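PspGI restriction endonuclease (Pyrococcus sp. GI-H, PDB 3BM3) binds its substrate DNA, in a complex associated with base flipping, and probably cleaves it as a type II site-specific restriction endonuclease. Local coordinates at residues 20-25 and 106-110; 53-57 and 191-195; 67-71 and 95-99. The protein carries 2 engineered substitutions. All blocks are in the same frame, centred on the assembly; numbering follows the deposited sequence.

Interaction 1. Residues 20-25 and 106-110; sequences TNEIIE and IIFTK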
loop_
_atom_site.group_PDB
_atom_site.type_symbol
_atom_site.label_atom_id
_atom_site.label_comp_id
_atom_site.label_asym_id
_atom_site.label_seq_id
_atom_site.Cartn_x
_atom_site.Cartn_y
_atom_site.Cartn_z
ATOM N N THR C 20 -3.311 -6.650 20.604
ATOM C CA THR C 20 -1.896 -6.828 20.347
ATOM C C THR C 20 -1.041 -6.359 21.527
ATOM O O THR C 20 -0.081 -7.025 21.875
ATOM C CB THR C 20 -1.473 -6.089 19.064
ATOM O OG1 THR C 20 -2.234 -6.592 17.986
ATOM C CG2 THR C 20 -0.005 -6.298 18.753
ATOM N N ASN C 21 -1.392 -5.236 22.127
ATOM C CA ASN C 21 -0.610 -4.730 23.263
ATOM C C ASN C 21 -0.526 -5.783 24.364
ATOM O O ASN C 21 0.550 -6.037 24.924
ATOM C CB ASN C 21 -1.162 -3.385 23.764
ATOM C CG ASN C 21 -2.554 -3.481 24.393
ATOM O OD1 ASN C 21 -3.430 -4.218 23.948
ATOM N ND2 ASN C 21 -2.757 -2.706 25.440
ATOM N N GLU C 22 -1.651 -6.439 24.652
ATOM C CA GLU C 22 -1.677 -7.475 25.678
ATOM C C GLU C 22 -0.840 -8.680 25.294
ATOM O O GLU C 22 -0.116 -9.238 26.127
ATOM C CB GLU C 22 -3.124 -7.879 25.998
ATOM C CG GLU C 22 -3.897 -6.716 26.597
ATOM C CD GLU C 22 -5.332 -7.015 26.961
ATOM O OE1 GLU C 22 -5.735 -8.208 26.977
ATOM O OE2 GLU C 22 -6.056 -6.023 27.247
ATOM N N ILE C 23 -0.916 -9.061 24.024
ATOM C CA ILE C 23 -0.163 -10.183 23.530
ATOM C C ILE C 23 1.321 -9.876 23.569
ATOM O O ILE C 23 2.111 -10.729 23.939
ATOM C CB ILE C 23 -0.612 -10.573 22.116
ATOM C CG1 ILE C 23 -2.079 -11.068 22.164
ATOM C CG2 ILE C 23 0.300 -11.620 21.544
ATOM C CD1 ILE C 23 -2.647 -11.474 20.810
ATOM N N ILE C 24 1.690 -8.650 23.207
ATOM C CA ILE C 24 3.090 -8.236 23.242
ATOM C C ILE C 24 3.596 -8.293 24.689
ATOM O O ILE C 24 4.719 -8.778 24.970
ATOM C CB ILE C 24 3.270 -6.830 22.634
ATOM C CG1 ILE C 24 3.081 -6.877 21.101
ATOM C CG2 ILE C 24 4.684 -6.230 22.946
ATOM C CD1 ILE C 24 4.232 -7.484 20.360
ATOM N N GLU C 25 2.770 -7.814 25.616
ATOM C CA GLU C 25 3.161 -7.875 27.049
ATOM C C GLU C 25 3.331 -9.316 27.492
ATOM O O GLU C 25 4.283 -9.635 28.201
ATOM C CB GLU C 25 2.182 -7.133 27.949
ATOM C CG GLU C 25 2.159 -5.600 27.776
ATOM C CD GLU C 25 3.535 -4.920 27.981
ATOM O OE1 GLU C 25 4.356 -5.409 28.795
ATOM O OE2 GLU C 25 3.790 -3.887 27.316
ATOM N N ILE C 106 4.451 -1.476 18.221
ATOM C CA ILE C 106 4.580 -1.585 19.677
ATOM C C ILE C 106 5.981 -1.978 20.134
ATOM O O ILE C 106 6.543 -1.385 21.052
ATOM C CB ILE C 106 3.563 -2.553 20.259
ATOM C CG1 ILE C 106 2.158 -1.977 20.037
ATOM C CG2 ILE C 106 3.879 -2.801 21.737
ATOM C CD1 ILE C 106 1.010 -2.946 20.285
ATOM N N ILE C 107 6.526 -2.983 19.472
ATOM C CA ILE C 107 7.872 -3.433 19.733
ATOM C C ILE C 107 8.852 -2.274 19.588
ATOM O O ILE C 107 9.698 -2.058 20.448
ATOM C CB ILE C 107 8.180 -4.591 18.789
ATOM C CG1 ILE C 107 7.319 -5.795 19.225
ATOM C CG2 ILE C 107 9.655 -4.908 18.820
ATOM C CD1 ILE C 107 7.384 -6.966 18.224
ATOM N N PHE C 108 8.691 -1.489 18.529
ATOM C CA PHE C 108 9.525 -0.334 18.300
ATOM C C PHE C 108 9.454 0.607 19.505
ATOM O O PHE C 108 10.501 1.088 19.970
ATOM C CB PHE C 108 9.112 0.374 17.011
ATOM C CG PHE C 108 10.132 1.347 16.511
ATOM C CD1 PHE C 108 11.215 0.898 15.775
ATOM C CD2 PHE C 108 10.014 2.719 16.767
ATOM C CE1 PHE C 108 12.168 1.800 15.316
ATOM C CE2 PHE C 108 10.959 3.607 16.287
ATOM C CZ PHE C 108 12.017 3.130 15.562
ATOM N N THR C 109 8.250 0.857 20.034
ATOM C CA THR C 109 8.104 1.737 21.197
ATOM C C THR C 109 8.815 1.201 22.428
ATOM O O THR C 109 9.337 1.951 23.224
ATOM C CB THR C 109 6.629 2.070 21.540
ATOM O OG1 THR C 109 5.970 0.925 22.075
ATOM C CG2 THR C 109 5.905 2.488 20.310
ATOM N N LYS C 110 8.792 -0.108 22.596
ATOM C CA LYS C 110 9.452 -0.721 23.731
ATOM C C LYS C 110 10.933 -0.423 23.687
ATOM O O LYS C 110 11.569 -0.175 24.733
ATOM C CB LYS C 110 9.200 -2.224 23.703
ATOM C CG LYS C 110 7.752 -2.595 23.857
ATOM C CD LYS C 110 7.110 -1.940 25.097
ATOM C CE LYS C 110 5.702 -2.435 25.345
ATOM N NZ LYS C 110 4.958 -1.544 26.321
#

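Interaction 2. Residues 53-57 and 191-195; sequences SRIAK and GFDEE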
loop_
_atom_site.group_PDB
_atom_site.type_symbol
_atom_site.label_atom_id
_atom_site.label_comp_id
_atom_site.label_asym_id
_atom_site.label_seq_id
_atom_site.Cartn_x
_atom_site.Cartn_y
_atom_site.Cartn_z
ATOM N N SER C 53 17.346 -5.397 16.661
ATOM C CA SER C 53 16.669 -6.114 15.581
ATOM C C SER C 53 16.378 -7.549 16.052
ATOM O O SER C 53 15.298 -8.067 15.816
ATOM C CB SER C 53 17.490 -6.097 14.301
ATOM O OG SER C 53 16.761 -6.575 13.174
ATOM N N ARG C 54 17.338 -8.189 16.716
ATOM C CA ARG C 54 17.096 -9.537 17.201
ATOM C C ARG C 54 15.999 -9.602 18.252
ATOM O O ARG C 54 15.206 -10.517 18.245
ATOM C CB ARG C 54 18.374 -10.169 17.716
ATOM C CG ARG C 54 19.310 -10.452 16.602
ATOM C CD ARG C 54 20.558 -11.080 17.125
ATOM N NE ARG C 54 21.393 -11.572 16.029
ATOM C CZ ARG C 54 22.683 -11.284 15.841
ATOM N NH1 ARG C 54 23.344 -10.483 16.674
ATOM N NH2 ARG C 54 23.331 -11.809 14.805
ATOM N N ILE C 55 15.965 -8.642 19.164
ATOM C CA ILE C 55 14.935 -8.612 20.173
ATOM C C ILE C 55 13.611 -8.375 19.505
ATOM O O ILE C 55 12.597 -9.026 19.830
ATOM C CB ILE C 55 15.193 -7.512 21.195
ATOM C CG1 ILE C 55 16.411 -7.890 22.041
ATOM C CG2 ILE C 55 13.992 -7.330 22.117
ATOM C CD1 ILE C 55 16.816 -6.839 23.056
ATOM N N ALA C 56 13.596 -7.442 18.566
ATOM C CA ALA C 56 12.359 -7.122 17.842
ATOM C C ALA C 56 11.819 -8.319 17.098
ATOM O O ALA C 56 10.631 -8.629 17.196
ATOM C CB ALA C 56 12.553 -5.968 16.859
ATOM N N LYS C 57 12.706 -9.035 16.423
ATOM C CA LYS C 57 12.306 -10.185 15.635
ATOM C C LYS C 57 11.808 -11.304 16.551
ATOM O O LYS C 57 10.796 -11.938 16.260
ATOM C CB LYS C 57 13.463 -10.666 14.769
ATOM C CG LYS C 57 13.109 -11.759 13.773
ATOM C CD LYS C 57 14.129 -11.812 12.636
ATOM C CE LYS C 57 13.938 -12.998 11.685
ATOM N NZ LYS C 57 13.291 -12.611 10.379
ATOM N N GLY C 191 11.834 -0.441 7.527
ATOM C CA GLY C 191 11.151 -1.602 7.018
ATOM C C GLY C 191 11.680 -2.770 7.783
ATOM O O GLY C 191 12.823 -2.749 8.263
ATOM N N PHE C 192 10.849 -3.764 7.990
ATOM C CA PHE C 192 11.275 -4.932 8.727
ATOM C C PHE C 192 11.041 -6.138 7.816
ATOM O O PHE C 192 10.243 -7.026 8.093
ATOM C CB PHE C 192 10.511 -5.025 10.038
ATOM C CG PHE C 192 11.298 -5.680 11.139
ATOM C CD1 PHE C 192 12.467 -5.124 11.555
ATOM C CD2 PHE C 192 10.846 -6.837 11.749
ATOM C CE1 PHE C 192 13.236 -5.728 12.549
ATOM C CE2 PHE C 192 11.593 -7.423 12.749
ATOM C CZ PHE C 192 12.778 -6.830 13.153
ATOM N N ASP C 193 11.770 -6.121 6.706
ATOM C CA ASP C 193 11.452 -6.939 5.544
ATOM C C ASP C 193 12.734 -7.425 4.968
ATOM O O ASP C 193 13.539 -6.656 4.460
ATOM C CB ASP C 193 10.648 -6.112 4.516
ATOM C CG ASP C 193 10.111 -6.932 3.369
ATOM O OD1 ASP C 193 10.643 -8.029 3.113
ATOM O OD2 ASP C 193 9.173 -6.442 2.690
ATOM N N GLU C 194 12.902 -8.729 5.020
ATOM C CA GLU C 194 14.091 -9.376 4.504
ATOM C C GLU C 194 14.166 -9.304 2.980
ATOM O O GLU C 194 15.223 -9.571 2.419
ATOM C CB GLU C 194 14.150 -10.835 4.999
ATOM C CG GLU C 194 13.994 -10.986 6.525
ATOM C CD GLU C 194 15.291 -10.804 7.338
ATOM O OE1 GLU C 194 16.380 -10.537 6.750
ATOM O OE2 GLU C 194 15.193 -10.963 8.583
ATOM N N GLU C 195 13.067 -8.925 2.308
ATOM C CA GLU C 195 13.040 -8.801 0.859
ATOM C C GLU C 195 13.024 -7.349 0.407
ATOM O O GLU C 195 12.712 -7.044 -0.720
ATOM C CB GLU C 195 11.843 -9.565 0.281
ATOM C CG GLU C 195 11.858 -11.047 0.614
ATOM C CD GLU C 195 13.206 -11.735 0.382
ATOM O OE1 GLU C 195 13.822 -11.529 -0.706
ATOM O OE2 GLU C 195 13.641 -12.502 1.282
#

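Interaction 3. Residues 67-71 and 95-99; sequences YKEYE and ARFSR. With nucleotides of chain A; nucleotides of chain B.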
loop_
_atom_site.group_PDB
_atom_site.type_symbol
_atom_site.label_atom_id
_atom_site.label_comp_id
_atom_site.label_asym_id
_atom_site.label_seq_id
_atom_site.Cartn_x
_atom_site.Cartn_y
_atom_site.Cartn_z
ATOM N N TYR C 67 -0.588 -15.017 19.439
ATOM C CA TYR C 67 -1.738 -14.643 18.634
ATOM C C TYR C 67 -2.326 -15.910 17.981
ATOM O O TYR C 67 -3.517 -16.143 18.003
ATOM C CB TYR C 67 -1.325 -13.649 17.544
ATOM C CG TYR C 67 -2.438 -13.526 16.563
ATOM C CD1 TYR C 67 -3.514 -12.702 16.833
ATOM C CD2 TYR C 67 -2.458 -14.326 15.420
ATOM C CE1 TYR C 67 -4.582 -12.658 15.946
ATOM C CE2 TYR C 67 -3.482 -14.288 14.549
ATOM C CZ TYR C 67 -4.549 -13.465 14.820
ATOM O OH TYR C 67 -5.593 -13.473 13.964
ATOM N N LYS C 68 -1.485 -16.709 17.352
ATOM C CA LYS C 68 -2.030 -17.864 16.615
ATOM C C LYS C 68 -2.709 -18.866 17.522
ATOM O O LYS C 68 -3.671 -19.512 17.125
ATOM C CB LYS C 68 -0.957 -18.535 15.794
ATOM C CG LYS C 68 -0.562 -17.689 14.613
ATOM C CD LYS C 68 0.316 -18.432 13.637
ATOM C CE LYS C 68 1.691 -18.682 14.197
ATOM N NZ LYS C 68 2.628 -19.150 13.137
ATOM N N GLU C 69 -2.198 -19.017 18.737
ATOM C CA GLU C 69 -2.840 -19.880 19.710
ATOM C C GLU C 69 -4.215 -19.361 20.044
ATOM O O GLU C 69 -5.169 -20.125 20.142
ATOM C CB GLU C 69 -2.012 -19.973 20.989
ATOM C CG GLU C 69 -0.668 -20.677 20.807
ATOM C CD GLU C 69 0.161 -20.691 22.096
ATOM O OE1 GLU C 69 -0.326 -21.251 23.099
ATOM O OE2 GLU C 69 1.311 -20.162 22.106
ATOM N N TYR C 70 -4.324 -18.059 20.234
ATOM C CA TYR C 70 -5.631 -17.451 20.481
ATOM C C TYR C 70 -6.532 -17.570 19.263
ATOM O O TYR C 70 -7.703 -17.891 19.380
ATOM C CB TYR C 70 -5.487 -15.997 20.862
ATOM C CG TYR C 70 -4.927 -15.764 22.246
ATOM C CD1 TYR C 70 -5.199 -16.632 23.301
ATOM C CD2 TYR C 70 -4.131 -14.655 22.518
ATOM C CE1 TYR C 70 -4.683 -16.402 24.564
ATOM C CE2 TYR C 70 -3.619 -14.429 23.770
ATOM C CZ TYR C 70 -3.916 -15.286 24.794
ATOM O OH TYR C 70 -3.430 -15.087 26.071
ATOM N N GLU C 71 -5.963 -17.334 18.094
ATOM C CA GLU C 71 -6.725 -17.439 16.843
ATOM C C GLU C 71 -7.313 -18.840 16.726
ATOM O O GLU C 71 -8.445 -19.012 16.309
ATOM C CB GLU C 71 -5.797 -17.198 15.672
ATOM C CG GLU C 71 -6.496 -17.102 14.343
ATOM C CD GLU C 71 -5.534 -16.964 13.204
ATOM O OE1 GLU C 71 -4.884 -17.969 12.865
ATOM O OE2 GLU C 71 -5.419 -15.858 12.656
ATOM N N ALA C 95 -7.149 -9.364 10.466
ATOM C CA ALA C 95 -6.564 -9.182 11.810
ATOM C C ALA C 95 -5.069 -9.323 11.787
ATOM O O ALA C 95 -4.359 -8.534 12.385
ATOM C CB ALA C 95 -7.198 -10.158 12.806
ATOM N N ARG C 96 -4.548 -10.326 11.073
ATOM C CA ARG C 96 -3.125 -10.569 11.018
ATOM C C ARG C 96 -2.410 -9.421 10.346
ATOM O O ARG C 96 -1.364 -9.066 10.807
ATOM C CB ARG C 96 -2.853 -11.901 10.320
ATOM C CG ARG C 96 -3.228 -13.105 11.186
ATOM C CD ARG C 96 -2.666 -14.378 10.632
ATOM N NE ARG C 96 -3.063 -14.712 9.279
ATOM C CZ ARG C 96 -4.111 -15.472 8.940
ATOM N NH1 ARG C 96 -4.937 -15.947 9.858
ATOM N NH2 ARG C 96 -4.340 -15.725 7.667
ATOM N N PHE C 97 -2.972 -8.845 9.283
ATOM C CA PHE C 97 -2.337 -7.705 8.626
ATOM C C PHE C 97 -2.261 -6.558 9.626
ATOM O O PHE C 97 -1.199 -6.016 9.895
ATOM C CB PHE C 97 -3.169 -7.297 7.432
ATOM C CG PHE C 97 -2.989 -8.192 6.215
ATOM C CD1 PHE C 97 -1.707 -8.576 5.817
ATOM C CD2 PHE C 97 -4.057 -8.550 5.430
ATOM C CE1 PHE C 97 -1.527 -9.307 4.658
ATOM C CE2 PHE C 97 -3.864 -9.309 4.283
ATOM C CZ PHE C 97 -2.607 -9.654 3.903
ATOM N N SER C 98 -3.410 -6.189 10.172
ATOM C CA SER C 98 -3.472 -5.030 11.067
ATOM C C SER C 98 -2.589 -5.266 12.303
ATOM O O SER C 98 -1.737 -4.430 12.655
ATOM C CB SER C 98 -4.916 -4.715 11.449
ATOM O OG SER C 98 -4.943 -3.567 12.272
ATOM N N ARG C 99 -2.760 -6.420 12.931
ATOM C CA ARG C 99 -1.991 -6.764 14.137
ATOM C C ARG C 99 -0.507 -6.934 13.930
ATOM O O ARG C 99 0.281 -6.551 14.774
ATOM C CB ARG C 99 -2.543 -8.032 14.774
ATOM C CG ARG C 99 -3.943 -7.856 15.316
ATOM C CD ARG C 99 -4.492 -9.216 15.721
ATOM N NE ARG C 99 -5.748 -9.098 16.441
ATOM C CZ ARG C 99 -5.898 -9.208 17.760
ATOM N NH1 ARG C 99 -4.865 -9.443 18.544
ATOM N NH2 ARG C 99 -7.098 -9.073 18.309
ATOM P P DA A 6 2.900 -8.391 6.810
ATOM O OP1 DA A 6 4.148 -7.584 6.914
ATOM O OP2 DA A 6 2.977 -9.783 6.288
ATOM O "O5'" DA A 6 2.248 -8.388 8.260
ATOM C "C5'" DA A 6 1.182 -9.273 8.568
ATOM C "C4'" DA A 6 1.749 -10.559 9.109
ATOM O "O4'" DA A 6 2.265 -10.373 10.449
ATOM C "C3'" DA A 6 0.738 -11.701 9.197
ATOM O "O3'" DA A 6 1.312 -12.840 8.568
ATOM C "C2'" DA A 6 0.575 -11.927 10.690
ATOM C "C1'" DA A 6 1.938 -11.526 11.200
ATOM N N9 DA A 6 2.012 -11.184 12.620
ATOM C C8 DA A 6 3.162 -10.945 13.327
ATOM N N7 DA A 6 2.959 -10.677 14.592
ATOM C C5 DA A 6 1.581 -10.738 14.730
ATOM C C6 DA A 6 0.740 -10.554 15.837
ATOM N N6 DA A 6 1.185 -10.255 17.061
ATOM N N1 DA A 6 -0.589 -10.692 15.645
ATOM C C2 DA A 6 -1.030 -10.995 14.416
ATOM N N3 DA A 6 -0.337 -11.192 13.297
ATOM C C4 DA A 6 0.982 -11.048 13.523
ATOM P P DC A 5 2.529 -2.427 8.132
ATOM O OP1 DC A 5 3.683 -2.904 8.913
ATOM O OP2 DC A 5 2.697 -1.335 7.136
ATOM O "O5'" DC A 5 1.905 -3.684 7.382
ATOM C "C5'" DC A 5 1.544 -4.837 8.124
ATOM C "C4'" DC A 5 0.874 -5.833 7.210
ATOM O "O4'" DC A 5 -0.318 -5.211 6.698
ATOM C "C3'" DC A 5 1.726 -6.214 6.000
ATOM O "O3'" DC A 5 1.827 -7.627 5.911
ATOM C "C2'" DC A 5 0.979 -5.656 4.803
ATOM C "C1'" DC A 5 -0.435 -5.469 5.312
ATOM N N1 DC A 5 -1.106 -4.322 4.698
ATOM C C2 DC A 5 -2.384 -4.488 4.176
ATOM O O2 DC A 5 -2.952 -5.581 4.329
ATOM N N3 DC A 5 -2.975 -3.457 3.529
ATOM C C4 DC A 5 -2.336 -2.286 3.419
ATOM N N4 DC A 5 -2.936 -1.303 2.745
ATOM C C5 DC A 5 -1.051 -2.076 3.992
ATOM C C6 DC A 5 -0.477 -3.108 4.614
ATOM P P DT B 11 -9.043 -7.287 15.215
ATOM O OP1 DT B 11 -8.176 -8.325 15.797
ATOM O OP2 DT B 11 -10.447 -7.150 15.671
ATOM O "O5'" DT B 11 -8.323 -5.877 15.387
ATOM C "C5'" DT B 11 -6.950 -5.727 15.046
ATOM C "C4'" DT B 11 -6.616 -4.260 14.915
ATOM O "O4'" DT B 11 -7.348 -3.686 13.821
ATOM C "C3'" DT B 11 -7.029 -3.417 16.115
ATOM O "O3'" DT B 11 -6.006 -3.492 17.113
ATOM C "C2'" DT B 11 -7.215 -2.030 15.514
ATOM C "C1'" DT B 11 -7.332 -2.281 14.007
ATOM N N1 DT B 11 -8.520 -1.720 13.347
ATOM C C2 DT B 11 -8.307 -0.731 12.420
ATOM O O2 DT B 11 -7.197 -0.290 12.166
ATOM N N3 DT B 11 -9.439 -0.274 11.799
ATOM C C4 DT B 11 -10.736 -0.687 12.018
ATOM O O4 DT B 11 -11.654 -0.190 11.370
ATOM C C5 DT B 11 -10.892 -1.713 13.029
ATOM C C7 DT B 11 -12.265 -2.208 13.352
ATOM C C6 DT B 11 -9.790 -2.173 13.635
#

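Interaction 1. Residues 20-25 and 106-110
The carboxylate of Glu25 is the flat group that bonds across this contact: Lys110 NZ reaches its OE2 at 2.8 Å, arriving nearly along the C-O axis rather than over the carboxylate. The amide of Asn21, also flat, turns from the facing helix, and Asn21 meets Ile106 through its backbone N and CB instead. Both segments are helical, and the contact joins the N-terminal helix 20-31 to the long helix 85-115 of an enzyme whose family belongs to the PD-(D/E)XK nucleases. The two short segments cross at -52° with their axes 11.1 Å apart, wide enough for branched side chains to fill the space from both sides. Ile106 does much of this filling. Its CG2 sits 3.7 Å from Ile24 CG2, while the far end of its extended chain, CD1, lies 3.8 Å from Thr20 CG2 and touches the first turn of helix 20-31. Ile24 turns at chi2 (-75°), which carries CD1 at about a right angle across Ile107, 3.7 Å from its CG1. Ile24 and Ile107 also pack on helix 52-80, the first through Ala63, the second through Ala56 and Glu60, which makes this a three-helix junction. Toward solvent the salt bridge closes the edge: Lys110 turns at chi2 (-52°) and then runs out straight, and Glu25 bends to meet it. Within helix 85-115, Ile106 O takes two donors, Lys110 N and Thr109 OG1, the hydroxyl lying 2.6 Å away in the carbonyl plane.

Interaction 2. Residues 53-57 and 191-195
Helix segment 53-57 faces an irregular loop that leaves strand 186-191, and the two backbones come nearest at Lys57 and Phe192, whose CA atoms stand 8.7 Å apart. Phe192 spans that gap. The para end of its ring is driven at the helix backbone, where CZ lies 3.9 Å from Lys57 N and equally near Ser53 O. Both atoms sit at the ring's edge, and they are the two ends of one helical hydrogen bond, Lys57 N to Ser53 O. Ala56 CB comes obliquely to CZ at 3.8 Å, and Ser53 OG, also oblique, is 3.7 Å from CE1. That hydroxyl is not left without a polar mate in this greasy surrounding, since it is hydrogen-bonded to Asp216 N. Further aromatic rings complete the pocket, with Phe104 stacked on Phe192 and Phe246 set edge-to-face to it. Because strand 186-191 lies inside the mixed sheet, as expected of the PD-(D/E)XK nuclease core, Phe192 fastens the end of a central strand to the long helix 52-80. Toward the surface, Lys57 starts with CG anti to its own N (chi1 -173°), stays extended until a last bend, and comes to Glu194 from the opposite direction. In the resulting salt bridge NZ donates to Glu194 OE2 at 3.1 Å, on the anti side and 20° out of the carboxylate plane. Replacing Lys57 by an alanine is likely to leave the Glu194 carboxylate without its positive mate and freer to turn. The loop next to Glu194 is shaped by an Asx turn, in which Asp193 OD1 takes Glu195 N at 2.7 Å from above the carboxylate plane, while Asp193 OD2 is hydrogen-bonded to Val163 N.

Interaction 3. Residues 67-71 and 95-99
Tyr67 meets two arginines of the facing helix, crossing both side chains at about a right angle. Its CE2 touches Arg96 CG at 3.6 Å and its CE1 touches Arg99 CD at 3.5 Å, both obliquely and both on the side of the ring that faces a DNA base. That base is the adenine of DA6 of chain A, with C2 3.6 Å above the Tyr67 ring plane and offset toward the rim. Arg99 CB presses on the other side of the adenine, 3.3 Å from C2, so the base is held between tyrosine and arginine, consistent with the base flipping associated with this complex. Phe97 lays one ring face against O2 of DC5 of chain A. Arg99, extended from CG to NE, donates two in-plane hydrogen bonds to OP1 of DT11 of chain B, from NE at 2.6 Å and from NH2 at 2.8 Å. Two nearly antiparallel helices, 52-80 and 85-115, thus form a hairpin that grips DNA; their short segments run at 153°. Glu71 OE2 fixes the tyrosine hydroxyl: it accepts from Tyr67 OH at 2.7 Å and, from the opposite face of its carboxylate plane, from Arg96 NH1 at 2.8 Å. The latter bond is part of a salt bridge and lies in the guanidinium plane. Further out, Arg75 pairs with Glu71 OE1, Gln93 accepts from Arg96 NH2, and a DNA phosphate pairs with Arg96 NE. The carbonyls of Ile17 and Pro18 hold the Arg99 guanidinium in place, and Phe97 packs on Phe97 of the second subunit.

How the interactions relate
From the N terminus, helix 20-31 opens the loop that interaction 1 closes on helix 85-115. Inside that loop begins helix 52-80, whose early turns start interaction 2; its partner lies far beyond, after strand 186-191, so the loops of interactions 1 and 2 cross. Interaction 3 joins helix 52-80 to helix 85-115 over a short span and is nested within both. Ile107 of interaction 1 packs on Ala56 of interaction 2, and Thr20 and Ile23 pack on Arg99 of interaction 3. Interactions 2 and 3 do not touch, their centres being 18 Å apart, but helix 52-80 carries both, its early turns beside the end of strand 186-191 and its later ones in the hairpin on the DNA.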